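Local structure of GCN5-related N-acetyltransferase (Kribbella flavida, 4MY0) at residues R140-F145 / H254-P259; S185-W190 / Y387-F392; D211-Y216 / E227-S232. The protein probably transfers acetyl groups from acetyl-coenzyme A to amines such as aminoglycosides, as a GCN5-related N-acetyltransferase. All coordinates share one frame; numbering follows the deposited sequence.

Contact 1 (R140-F145 / H254-P259); sequences RYRFSF and HAYLSP
The ring of Tyr256 is held between two arginines. On one face the guanidinium of Arg140 stacks in an off-centre cation-pi contact, its plane tilted by 11°, with NH1 3.2 Å from Tyr256 CZ; on the opposite face rests the CG methylene of Arg142, a CH-pi contact. An alanine here, in place of the tyrosine, would remove the ring, and Arg140 would probably lose its stacking surface and Arg142 its CH-pi contact. The extended Arg140 bonds from NE to Leu389 O and from NH2 to Gln278 OE1, fixing its rotation. Arg142 bends at chi3 (68°) and lays its guanidinium on a face of His254, CZ 3.6 Å from His254 ND1. In the plane of that imidazole, a short hydrogen bond (2.6 Å) joins Ser144 OG and His254 ND1. These side chains line one face of an antiparallel ladder joining strands 135-146 and 252-256. Phe143 and Ala255 form its hydrogen-bonded pair, Phe143 N to Ala255 O at 2.9 Å and Ala255 N to Phe143 O at 2.7 Å. Beyond Tyr256 the pairing loosens to a weak bond from Leu257 N to Tyr141 O, while Pro259 CD covers the Tyr141 ring and Leu257 CD1 meets the edge of Phe143.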
loop_
_atom_site.group_PDB
_atom_site.type_symbol
_atom_site.label_atom_id
_atom_site.label_comp_id
_atom_site.label_asym_id
_atom_site.label_seq_id
_atom_site.Cartn_x
_atom_site.Cartn_y
_atom_site.Cartn_z
ATOM N N ARG C 140 2.868 -25.041 -9.340
ATOM C CA ARG C 140 1.648 -24.492 -9.905
ATOM C C ARG C 140 1.957 -23.025 -10.144
ATOM O O ARG C 140 2.348 -22.313 -9.214
ATOM C CB ARG C 140 0.491 -24.650 -8.923
ATOM C CG ARG C 140 -0.849 -24.095 -9.419
ATOM C CD ARG C 140 -1.859 -24.141 -8.278
ATOM N NE ARG C 140 -3.201 -23.728 -8.679
ATOM C CZ ARG C 140 -3.931 -22.831 -8.022
ATOM N NH1 ARG C 140 -5.148 -22.536 -8.454
ATOM N NH2 ARG C 140 -3.448 -22.226 -6.939
ATOM N N TYR C 141 1.829 -22.581 -11.390
ATOM C CA TYR C 141 2.243 -21.228 -11.767
ATOM C C TYR C 141 1.030 -20.377 -12.087
ATOM O O TYR C 141 0.106 -20.845 -12.760
ATOM C CB TYR C 141 3.106 -21.255 -13.035
ATOM C CG TYR C 141 4.392 -22.042 -12.959
ATOM C CD1 TYR C 141 5.591 -21.429 -12.609
ATOM C CD2 TYR C 141 4.415 -23.388 -13.292
ATOM C CE1 TYR C 141 6.778 -22.151 -12.567
ATOM C CE2 TYR C 141 5.593 -24.117 -13.252
ATOM C CZ TYR C 141 6.768 -23.497 -12.892
ATOM O OH TYR C 141 7.933 -24.235 -12.855
ATOM N N ARG C 142 1.042 -19.121 -11.643
ATOM C CA ARG C 142 0.035 -18.168 -12.104
ATOM C C ARG C 142 0.715 -16.980 -12.777
ATOM O O ARG C 142 1.556 -16.323 -12.173
ATOM C CB ARG C 142 -0.895 -17.678 -10.970
ATOM C CG ARG C 142 -2.210 -17.042 -11.522
ATOM C CD ARG C 142 -2.967 -16.203 -10.478
ATOM N NE ARG C 142 -2.243 -14.984 -10.110
ATOM C CZ ARG C 142 -2.767 -13.997 -9.389
ATOM N NH1 ARG C 142 -4.017 -14.087 -8.968
ATOM N NH2 ARG C 142 -2.043 -12.924 -9.083
ATOM N N PHE C 143 0.350 -16.706 -14.025
ATOM C CA PHE C 143 0.902 -15.554 -14.732
ATOM C C PHE C 143 -0.186 -14.524 -15.007
ATOM O O PHE C 143 -1.371 -14.866 -15.034
ATOM C CB PHE C 143 1.578 -15.999 -16.036
ATOM C CG PHE C 143 2.811 -16.842 -15.810
ATOM C CD1 PHE C 143 3.997 -16.256 -15.379
ATOM C CD2 PHE C 143 2.775 -18.214 -16.001
ATOM C CE1 PHE C 143 5.138 -17.037 -15.149
ATOM C CE2 PHE C 143 3.915 -19.000 -15.780
ATOM C CZ PHE C 143 5.087 -18.410 -15.358
ATOM N N SER C 144 0.204 -13.264 -15.190
ATOM C CA SER C 144 -0.787 -12.217 -15.419
ATOM C C SER C 144 -0.527 -11.502 -16.737
ATOM O O SER C 144 0.583 -11.014 -16.982
ATOM C CB SER C 144 -0.790 -11.214 -14.257
ATOM O OG SER C 144 -0.949 -11.880 -13.012
ATOM N N PHE C 145 -1.557 -11.433 -17.575
ATOM C CA PHE C 145 -1.445 -10.789 -18.877
ATOM C C PHE C 145 -2.357 -9.573 -18.966
ATOM O O PHE C 145 -3.282 -9.411 -18.152
ATOM C CB PHE C 145 -1.817 -11.790 -19.978
ATOM C CG PHE C 145 -1.009 -13.063 -19.930
ATOM C CD1 PHE C 145 0.180 -13.166 -20.629
ATOM C CD2 PHE C 145 -1.431 -14.150 -19.165
ATOM C CE1 PHE C 145 0.944 -14.336 -20.578
ATOM C CE2 PHE C 145 -0.676 -15.334 -19.109
ATOM C CZ PHE C 145 0.515 -15.423 -19.810
ATOM N N HIS C 254 -5.427 -13.165 -15.169
ATOM C CA HIS C 254 -4.486 -14.075 -14.538
ATOM C C HIS C 254 -4.721 -15.469 -15.136
ATOM O O HIS C 254 -5.864 -15.829 -15.452
ATOM C CB HIS C 254 -4.700 -14.109 -13.021
ATOM C CG HIS C 254 -4.646 -12.761 -12.362
ATOM N ND1 HIS C 254 -3.507 -11.984 -12.341
ATOM C CD2 HIS C 254 -5.588 -12.067 -11.676
ATOM C CE1 HIS C 254 -3.752 -10.864 -11.680
ATOM N NE2 HIS C 254 -5.008 -10.886 -11.271
ATOM N N ALA C 255 -3.662 -16.251 -15.316
ATOM C CA ALA C 255 -3.854 -17.599 -15.848
ATOM C C ALA C 255 -2.995 -18.630 -15.148
ATOM O O ALA C 255 -1.799 -18.412 -14.886
ATOM C CB ALA C 255 -3.607 -17.633 -17.343
ATOM N N TYR C 256 -3.618 -19.759 -14.846
ATOM C CA TYR C 256 -2.882 -20.924 -14.394
ATOM C C TYR C 256 -2.486 -21.736 -15.610
ATOM O O TYR C 256 -3.343 -22.184 -16.388
ATOM C CB TYR C 256 -3.726 -21.747 -13.423
ATOM C CG TYR C 256 -3.875 -21.050 -12.104
ATOM C CD1 TYR C 256 -2.852 -21.101 -11.161
ATOM C CD2 TYR C 256 -5.018 -20.306 -11.802
ATOM C CE1 TYR C 256 -2.960 -20.444 -9.954
ATOM C CE2 TYR C 256 -5.138 -19.652 -10.582
ATOM C CZ TYR C 256 -4.101 -19.730 -9.667
ATOM O OH TYR C 256 -4.188 -19.088 -8.453
ATOM N N LEU C 257 -1.177 -21.895 -15.783
ATOM C CA LEU C 257 -0.614 -22.644 -16.903
ATOM C C LEU C 257 0.886 -22.869 -16.724
ATOM O O LEU C 257 1.522 -22.238 -15.879
ATOM C CB LEU C 257 -0.878 -21.919 -18.226
ATOM C CG LEU C 257 -0.995 -20.402 -18.288
ATOM C CD1 LEU C 257 0.359 -19.742 -18.268
ATOM C CD2 LEU C 257 -1.735 -20.061 -19.559
ATOM N N SER C 258 1.451 -23.765 -17.525
ATOM C CA SER C 258 2.894 -23.994 -17.502
ATOM C C SER C 258 3.668 -22.785 -18.035
ATOM O O SER C 258 3.141 -22.021 -18.848
ATOM C CB SER C 258 3.223 -25.232 -18.331
ATOM O OG SER C 258 4.547 -25.170 -18.829
ATOM N N PRO C 259 4.928 -22.597 -17.586
ATOM C CA PRO C 259 5.757 -21.549 -18.201
ATOM C C PRO C 259 6.129 -21.936 -19.633
ATOM O O PRO C 259 6.655 -21.099 -20.371
ATOM C CB PRO C 259 7.005 -21.509 -17.310
ATOM C CG PRO C 259 7.068 -22.875 -16.675
ATOM C CD PRO C 259 5.643 -23.323 -16.519
#

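Contact 2 (S185-W190 / Y387-F392); sequences SGLLVW and YMLDYF
In this Eis-like arrangement of two GNAT domains followed by a sterol-carrier-type domain, the C-terminal tail 387-392 runs alongside 185-190, which belongs to the second GNAT domain, in roughly the same direction, 30° apart. The close-packed end begins at the backbone, where Tyr387 N donates to Ser185 O at 3.1 Å from above the carbonyl plane. Next to it Gly186 admits the Tyr387 carbonyl: a CB there would come within 2.4 Å of Tyr387 O, and its positive phi (103°) would be hard for any residue with a side chain. Tyr387 takes the crowded first torsion, between N and carbonyl carbon, which turns its ring alongside Leu187; the leucine covers one face, CD1 3.7 Å from Tyr387 CZ, and its CD2 also reaches Leu389. Leu188 fills the next position, its CG against CG of Met388 (selenomethionine) and its CD1 against both Asp390 and the Phe392 ring. The other end is looser, held by a weak bond and a water. Phe392 ends the chain, and its carboxylate binds a tris molecule probably from the crystallisation liquor. Trp190 reaches tip to tip with Asp390, a weak but straight bond (173°) from NE1 to OD2 in the plane of the indole. One water bridges the two segments, accepting from Leu188 N and Leu389 N and donating to Asp390 OD2 at 2.8 Å.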
loop_
_atom_site.group_PDB
_atom_site.type_symbol
_atom_site.label_atom_id
_atom_site.label_comp_id
_atom_site.label_asym_id
_atom_site.label_seq_id
_atom_site.Cartn_x
_atom_site.Cartn_y
_atom_site.Cartn_z
ATOM N N SER C 185 3.199 -34.046 -17.446
ATOM C CA SER C 185 3.355 -34.632 -16.121
ATOM C C SER C 185 2.826 -33.674 -15.069
ATOM O O SER C 185 2.927 -32.448 -15.226
ATOM C CB SER C 185 4.836 -34.920 -15.839
ATOM O OG SER C 185 5.307 -36.022 -16.596
ATOM N N GLY C 186 2.278 -34.227 -13.995
ATOM C CA GLY C 186 1.912 -33.419 -12.844
ATOM C C GLY C 186 0.423 -33.148 -12.762
ATOM O O GLY C 186 -0.139 -33.105 -11.667
ATOM N N LEU C 187 -0.221 -32.977 -13.913
ATOM C CA LEU C 187 -1.625 -32.551 -13.950
ATOM C C LEU C 187 -2.617 -33.530 -13.301
ATOM O O LEU C 187 -2.475 -34.750 -13.429
ATOM C CB LEU C 187 -2.022 -32.263 -15.397
ATOM C CG LEU C 187 -1.261 -31.045 -15.911
ATOM C CD1 LEU C 187 -0.476 -31.340 -17.169
ATOM C CD2 LEU C 187 -2.223 -29.890 -16.121
ATOM N N LEU C 188 -3.624 -32.985 -12.614
ATOM C CA LEU C 188 -4.669 -33.808 -12.005
ATOM C C LEU C 188 -5.675 -34.309 -13.044
ATOM O O LEU C 188 -5.993 -33.604 -14.005
ATOM C CB LEU C 188 -5.436 -33.023 -10.941
ATOM C CG LEU C 188 -4.722 -32.506 -9.696
ATOM C CD1 LEU C 188 -5.710 -31.832 -8.761
ATOM C CD2 LEU C 188 -4.040 -33.646 -9.006
ATOM N N VAL C 189 -6.175 -35.523 -12.832
ATOM C CA VAL C 189 -7.346 -36.024 -13.547
ATOM C C VAL C 189 -8.498 -36.090 -12.543
ATOM O O VAL C 189 -8.403 -36.796 -11.535
ATOM C CB VAL C 189 -7.118 -37.443 -14.082
ATOM C CG1 VAL C 189 -8.382 -37.956 -14.763
ATOM C CG2 VAL C 189 -5.937 -37.477 -15.027
ATOM N N TRP C 190 -9.569 -35.349 -12.802
ATOM C CA TRP C 190 -10.734 -35.363 -11.928
ATOM C C TRP C 190 -11.779 -36.323 -12.474
ATOM O O TRP C 190 -11.850 -36.543 -13.682
ATOM C CB TRP C 190 -11.364 -33.965 -11.853
ATOM C CG TRP C 190 -10.540 -32.932 -11.150
ATOM C CD1 TRP C 190 -9.557 -32.149 -11.691
ATOM C CD2 TRP C 190 -10.648 -32.547 -9.774
ATOM N NE1 TRP C 190 -9.039 -31.312 -10.724
ATOM C CE2 TRP C 190 -9.698 -31.538 -9.541
ATOM C CE3 TRP C 190 -11.457 -32.966 -8.713
ATOM C CZ2 TRP C 190 -9.533 -30.944 -8.287
ATOM C CZ3 TRP C 190 -11.293 -32.374 -7.476
ATOM C CH2 TRP C 190 -10.345 -31.383 -7.270
ATOM N N TYR C 387 3.701 -29.950 -13.569
ATOM C CA TYR C 387 2.963 -28.836 -12.999
ATOM C C TYR C 387 1.515 -29.247 -12.877
ATOM O O TYR C 387 1.099 -30.289 -13.398
ATOM C CB TYR C 387 3.068 -27.590 -13.885
ATOM C CG TYR C 387 2.296 -27.703 -15.183
ATOM C CD1 TYR C 387 1.042 -27.105 -15.329
ATOM C CD2 TYR C 387 2.814 -28.413 -16.263
ATOM C CE1 TYR C 387 0.326 -27.210 -16.525
ATOM C CE2 TYR C 387 2.104 -28.525 -17.461
ATOM C CZ TYR C 387 0.863 -27.916 -17.581
ATOM O OH TYR C 387 0.159 -28.020 -18.756
HETATM N N MSE C 388 0.750 -28.396 -12.212
HETATM C CA MSE C 388 -0.638 -28.663 -11.914
HETATM C C MSE C 388 -1.358 -27.335 -12.095
HETATM O O MSE C 388 -0.762 -26.275 -11.864
HETATM C CB MSE C 388 -0.747 -29.091 -10.445
HETATM C CG MSE C 388 -1.849 -30.042 -10.142
HETATM SE SE MSE C 388 -1.741 -30.464 -8.248
HETATM C CE MSE C 388 -0.514 -31.941 -8.341
ATOM N N LEU C 389 -2.626 -27.377 -12.492
ATOM C CA LEU C 389 -3.421 -26.155 -12.590
ATOM C C LEU C 389 -4.188 -25.896 -11.302
ATOM O O LEU C 389 -4.521 -24.749 -10.985
ATOM C CB LEU C 389 -4.399 -26.242 -13.765
ATOM C CG LEU C 389 -3.691 -26.568 -15.069
ATOM C CD1 LEU C 389 -4.708 -26.927 -16.158
ATOM C CD2 LEU C 389 -2.773 -25.409 -15.504
ATOM N N ASP C 390 -4.460 -26.960 -10.553
ATOM C CA ASP C 390 -5.353 -26.855 -9.405
ATOM C C ASP C 390 -4.600 -26.853 -8.084
ATOM O O ASP C 390 -3.495 -27.386 -7.984
ATOM C CB ASP C 390 -6.353 -28.020 -9.394
ATOM C CG ASP C 390 -7.049 -28.214 -10.731
ATOM O OD1 ASP C 390 -7.941 -27.404 -11.061
ATOM O OD2 ASP C 390 -6.706 -29.182 -11.447
ATOM N N TYR C 391 -5.222 -26.260 -7.070
ATOM C CA TYR C 391 -4.789 -26.409 -5.690
ATOM C C TYR C 391 -5.826 -27.281 -4.995
ATOM O O TYR C 391 -7.004 -27.236 -5.359
ATOM C CB TYR C 391 -4.742 -25.037 -5.013
ATOM C CG TYR C 391 -4.467 -25.112 -3.535
ATOM C CD1 TYR C 391 -3.168 -25.166 -3.061
ATOM C CD2 TYR C 391 -5.509 -25.154 -2.612
ATOM C CE1 TYR C 391 -2.905 -25.244 -1.696
ATOM C CE2 TYR C 391 -5.260 -25.235 -1.256
ATOM C CZ TYR C 391 -3.952 -25.283 -0.803
ATOM O OH TYR C 391 -3.689 -25.372 0.557
ATOM N N PHE C 392 -5.404 -28.077 -4.009
ATOM C CA PHE C 392 -6.362 -28.821 -3.172
ATOM C C PHE C 392 -5.808 -28.988 -1.767
ATOM O O PHE C 392 -4.591 -28.861 -1.574
ATOM C CB PHE C 392 -6.706 -30.192 -3.774
ATOM C CG PHE C 392 -5.511 -31.117 -3.919
ATOM C CD1 PHE C 392 -4.697 -31.042 -5.040
ATOM C CD2 PHE C 392 -5.204 -32.046 -2.928
ATOM C CE1 PHE C 392 -3.589 -31.885 -5.187
ATOM C CE2 PHE C 392 -4.095 -32.902 -3.059
ATOM C CZ PHE C 392 -3.293 -32.818 -4.191
ATOM O OXT PHE C 392 -6.558 -29.247 -0.811
HETATM O O HOH W 1 -4.188 -29.824 -12.553
#

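Contact 3 (D211-Y216 / E227-S232); sequences DGFVVY and ELVAHS
Backbone bonds make up the regular part of this contact. Phe213 N donates to Val229 O and Val229 N to Phe213 O, both at 2.9 Å, closing one hydrogen-bonded pair; in the next, Val215 N to Glu227 O is equally short, whereas the return bond from Glu227 N to Val215 O is weak. At the other end His231 N donates to Asp211 O and lies almost on the C=O axis (178°); the same oxygen lies over a face of the His231 ring, whose NE2 bonds to Leu174 O. Gly212, facing Ala230, leaves room for close approach: a CB on it would come 2.6 Å from Val229 O. The ladder is that of a beta hairpin, strands 212-219 and 222-230, in the second GNAT domain. Polar side chains gather where it runs into helix 233-244. Ser232 caps a backbone N of that helix and also donates from OG to the syn lone pair of Asp211 OD1 at 2.9 Å, while Asp211 OD2 binds Thr235 OG1. A carboxylate beside the helix N-terminus is likely to be stabilised in its charged form. Glu227 OE1 lies at the Phe213 ring edge, in its plane, 3.8 Å from CE2. Among apolar contacts, Phe213 takes the crowded first torsion (68°) beside Val229, whose CB covers one ring face; Phe171 stacks on the ring. Val214 CG2 meets Leu228 CD1 at 3.7 Å.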
loop_
_atom_site.group_PDB
_atom_site.type_symbol
_atom_site.label_atom_id
_atom_site.label_comp_id
_atom_site.label_asym_id
_atom_site.label_seq_id
_atom_site.Cartn_x
_atom_site.Cartn_y
_atom_site.Cartn_z
ATOM N N ASP C 211 -11.528 -28.239 -31.138
ATOM C CA ASP C 211 -10.291 -28.826 -30.620
ATOM C C ASP C 211 -9.698 -28.026 -29.462
ATOM O O ASP C 211 -8.478 -27.800 -29.402
ATOM C CB ASP C 211 -9.265 -28.964 -31.748
ATOM C CG ASP C 211 -8.838 -27.616 -32.310
ATOM O OD1 ASP C 211 -7.716 -27.519 -32.848
ATOM O OD2 ASP C 211 -9.628 -26.653 -32.199
ATOM N N GLY C 212 -10.557 -27.605 -28.533
ATOM C CA GLY C 212 -10.098 -26.868 -27.375
ATOM C C GLY C 212 -11.206 -26.329 -26.502
ATOM O O GLY C 212 -12.384 -26.340 -26.877
ATOM N N PHE C 213 -10.824 -25.855 -25.321
ATOM C CA PHE C 213 -11.772 -25.184 -24.442
ATOM C C PHE C 213 -11.088 -24.212 -23.489
ATOM O O PHE C 213 -9.877 -24.251 -23.307
ATOM C CB PHE C 213 -12.597 -26.199 -23.643
ATOM C CG PHE C 213 -11.805 -26.989 -22.624
ATOM C CD1 PHE C 213 -11.455 -28.310 -22.873
ATOM C CD2 PHE C 213 -11.460 -26.430 -21.395
ATOM C CE1 PHE C 213 -10.751 -29.051 -21.931
ATOM C CE2 PHE C 213 -10.747 -27.159 -20.449
ATOM C CZ PHE C 213 -10.394 -28.472 -20.713
ATOM N N VAL C 214 -11.878 -23.364 -22.850
ATOM C CA VAL C 214 -11.341 -22.487 -21.818
ATOM C C VAL C 214 -12.394 -22.352 -20.728
ATOM O O VAL C 214 -13.608 -22.306 -21.009
ATOM C CB VAL C 214 -10.934 -21.104 -22.383
ATOM C CG1 VAL C 214 -12.138 -20.382 -22.954
ATOM C CG2 VAL C 214 -10.249 -20.231 -21.304
ATOM N N VAL C 215 -11.933 -22.344 -19.484
ATOM C CA VAL C 215 -12.806 -22.086 -18.350
ATOM C C VAL C 215 -12.199 -20.938 -17.568
ATOM O O VAL C 215 -11.026 -20.982 -17.196
ATOM C CB VAL C 215 -12.936 -23.312 -17.440
ATOM C CG1 VAL C 215 -13.932 -23.026 -16.310
ATOM C CG2 VAL C 215 -13.387 -24.532 -18.267
ATOM N N TYR C 216 -12.984 -19.891 -17.339
ATOM C CA TYR C 216 -12.485 -18.750 -16.580
ATOM C C TYR C 216 -13.567 -18.142 -15.694
ATOM O O TYR C 216 -14.732 -18.559 -15.736
ATOM C CB TYR C 216 -11.848 -17.697 -17.496
ATOM C CG TYR C 216 -12.796 -16.998 -18.447
ATOM C CD1 TYR C 216 -13.219 -15.696 -18.205
ATOM C CD2 TYR C 216 -13.243 -17.626 -19.599
ATOM C CE1 TYR C 216 -14.067 -15.051 -19.075
ATOM C CE2 TYR C 216 -14.099 -16.988 -20.477
ATOM C CZ TYR C 216 -14.508 -15.704 -20.212
ATOM O OH TYR C 216 -15.344 -15.065 -21.105
ATOM N N GLU C 227 -8.214 -22.936 -16.746
ATOM C CA GLU C 227 -7.645 -23.892 -17.680
ATOM C C GLU C 227 -7.968 -23.504 -19.111
ATOM O O GLU C 227 -9.109 -23.131 -19.416
ATOM C CB GLU C 227 -8.147 -25.321 -17.390
ATOM C CG GLU C 227 -7.519 -26.373 -18.313
ATOM C CD GLU C 227 -7.873 -27.818 -17.930
ATOM O OE1 GLU C 227 -8.909 -28.029 -17.257
ATOM O OE2 GLU C 227 -7.112 -28.743 -18.314
ATOM N N LEU C 228 -6.958 -23.588 -19.979
ATOM C CA LEU C 228 -7.159 -23.423 -21.412
ATOM C C LEU C 228 -6.418 -24.544 -22.108
ATOM O O LEU C 228 -5.228 -24.759 -21.868
ATOM C CB LEU C 228 -6.637 -22.073 -21.907
ATOM C CG LEU C 228 -7.113 -21.686 -23.313
ATOM C CD1 LEU C 228 -7.262 -20.160 -23.441
ATOM C CD2 LEU C 228 -6.169 -22.237 -24.374
ATOM N N VAL C 229 -7.128 -25.260 -22.970
ATOM C CA VAL C 229 -6.526 -26.323 -23.768
ATOM C C VAL C 229 -6.803 -26.026 -25.236
ATOM O O VAL C 229 -7.934 -25.724 -25.613
ATOM C CB VAL C 229 -7.113 -27.693 -23.382
ATOM C CG1 VAL C 229 -6.709 -28.777 -24.382
ATOM C CG2 VAL C 229 -6.666 -28.061 -21.967
ATOM N N ALA C 230 -5.770 -26.080 -26.067
ATOM C CA ALA C 230 -5.962 -25.826 -27.490
ATOM C C ALA C 230 -5.000 -26.665 -28.323
ATOM O O ALA C 230 -3.790 -26.669 -28.075
ATOM C CB ALA C 230 -5.780 -24.359 -27.791
ATOM N N HIS C 231 -5.542 -27.359 -29.318
ATOM C CA HIS C 231 -4.730 -28.215 -30.171
ATOM C C HIS C 231 -4.145 -27.483 -31.377
ATOM O O HIS C 231 -3.137 -27.917 -31.932
ATOM C CB HIS C 231 -5.539 -29.427 -30.638
ATOM C CG HIS C 231 -5.999 -30.311 -29.522
ATOM N ND1 HIS C 231 -6.949 -31.295 -29.692
ATOM C CD2 HIS C 231 -5.638 -30.359 -28.217
ATOM C CE1 HIS C 231 -7.151 -31.914 -28.541
ATOM N NE2 HIS C 231 -6.363 -31.368 -27.631
ATOM N N SER C 232 -4.774 -26.385 -31.790
ATOM C CA SER C 232 -4.333 -25.670 -32.986
ATOM C C SER C 232 -4.147 -24.185 -32.711
ATOM O O SER C 232 -4.719 -23.644 -31.765
ATOM C CB SER C 232 -5.330 -25.849 -34.134
ATOM O OG SER C 232 -6.487 -25.068 -33.909
#

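Overall arrangement
The C-terminal tail ties the three contacts together. Contact 2 touches contact 1 through Leu389 CD2, 3.4 Å from Tyr256 O, and contact 3 through Leu389 CD1, 3.6 Å from Glu227 CG; one tail residue thus reaches both neighbouring strand pairs. Contacts 1 and 3 do not touch, their nearest atoms being about 5 Å apart, but strands 252-256 and 222-230 run side by side, so the ladders continue one another. At its far end the tail approaches the cofactor site: the Phe392 side chain is about 10 Å from the bound coenzyme A-type ligand and about 9 Å from the side chain of Val88, an acetyl-CoA-binding residue. Contact 3 lies away from the known sites.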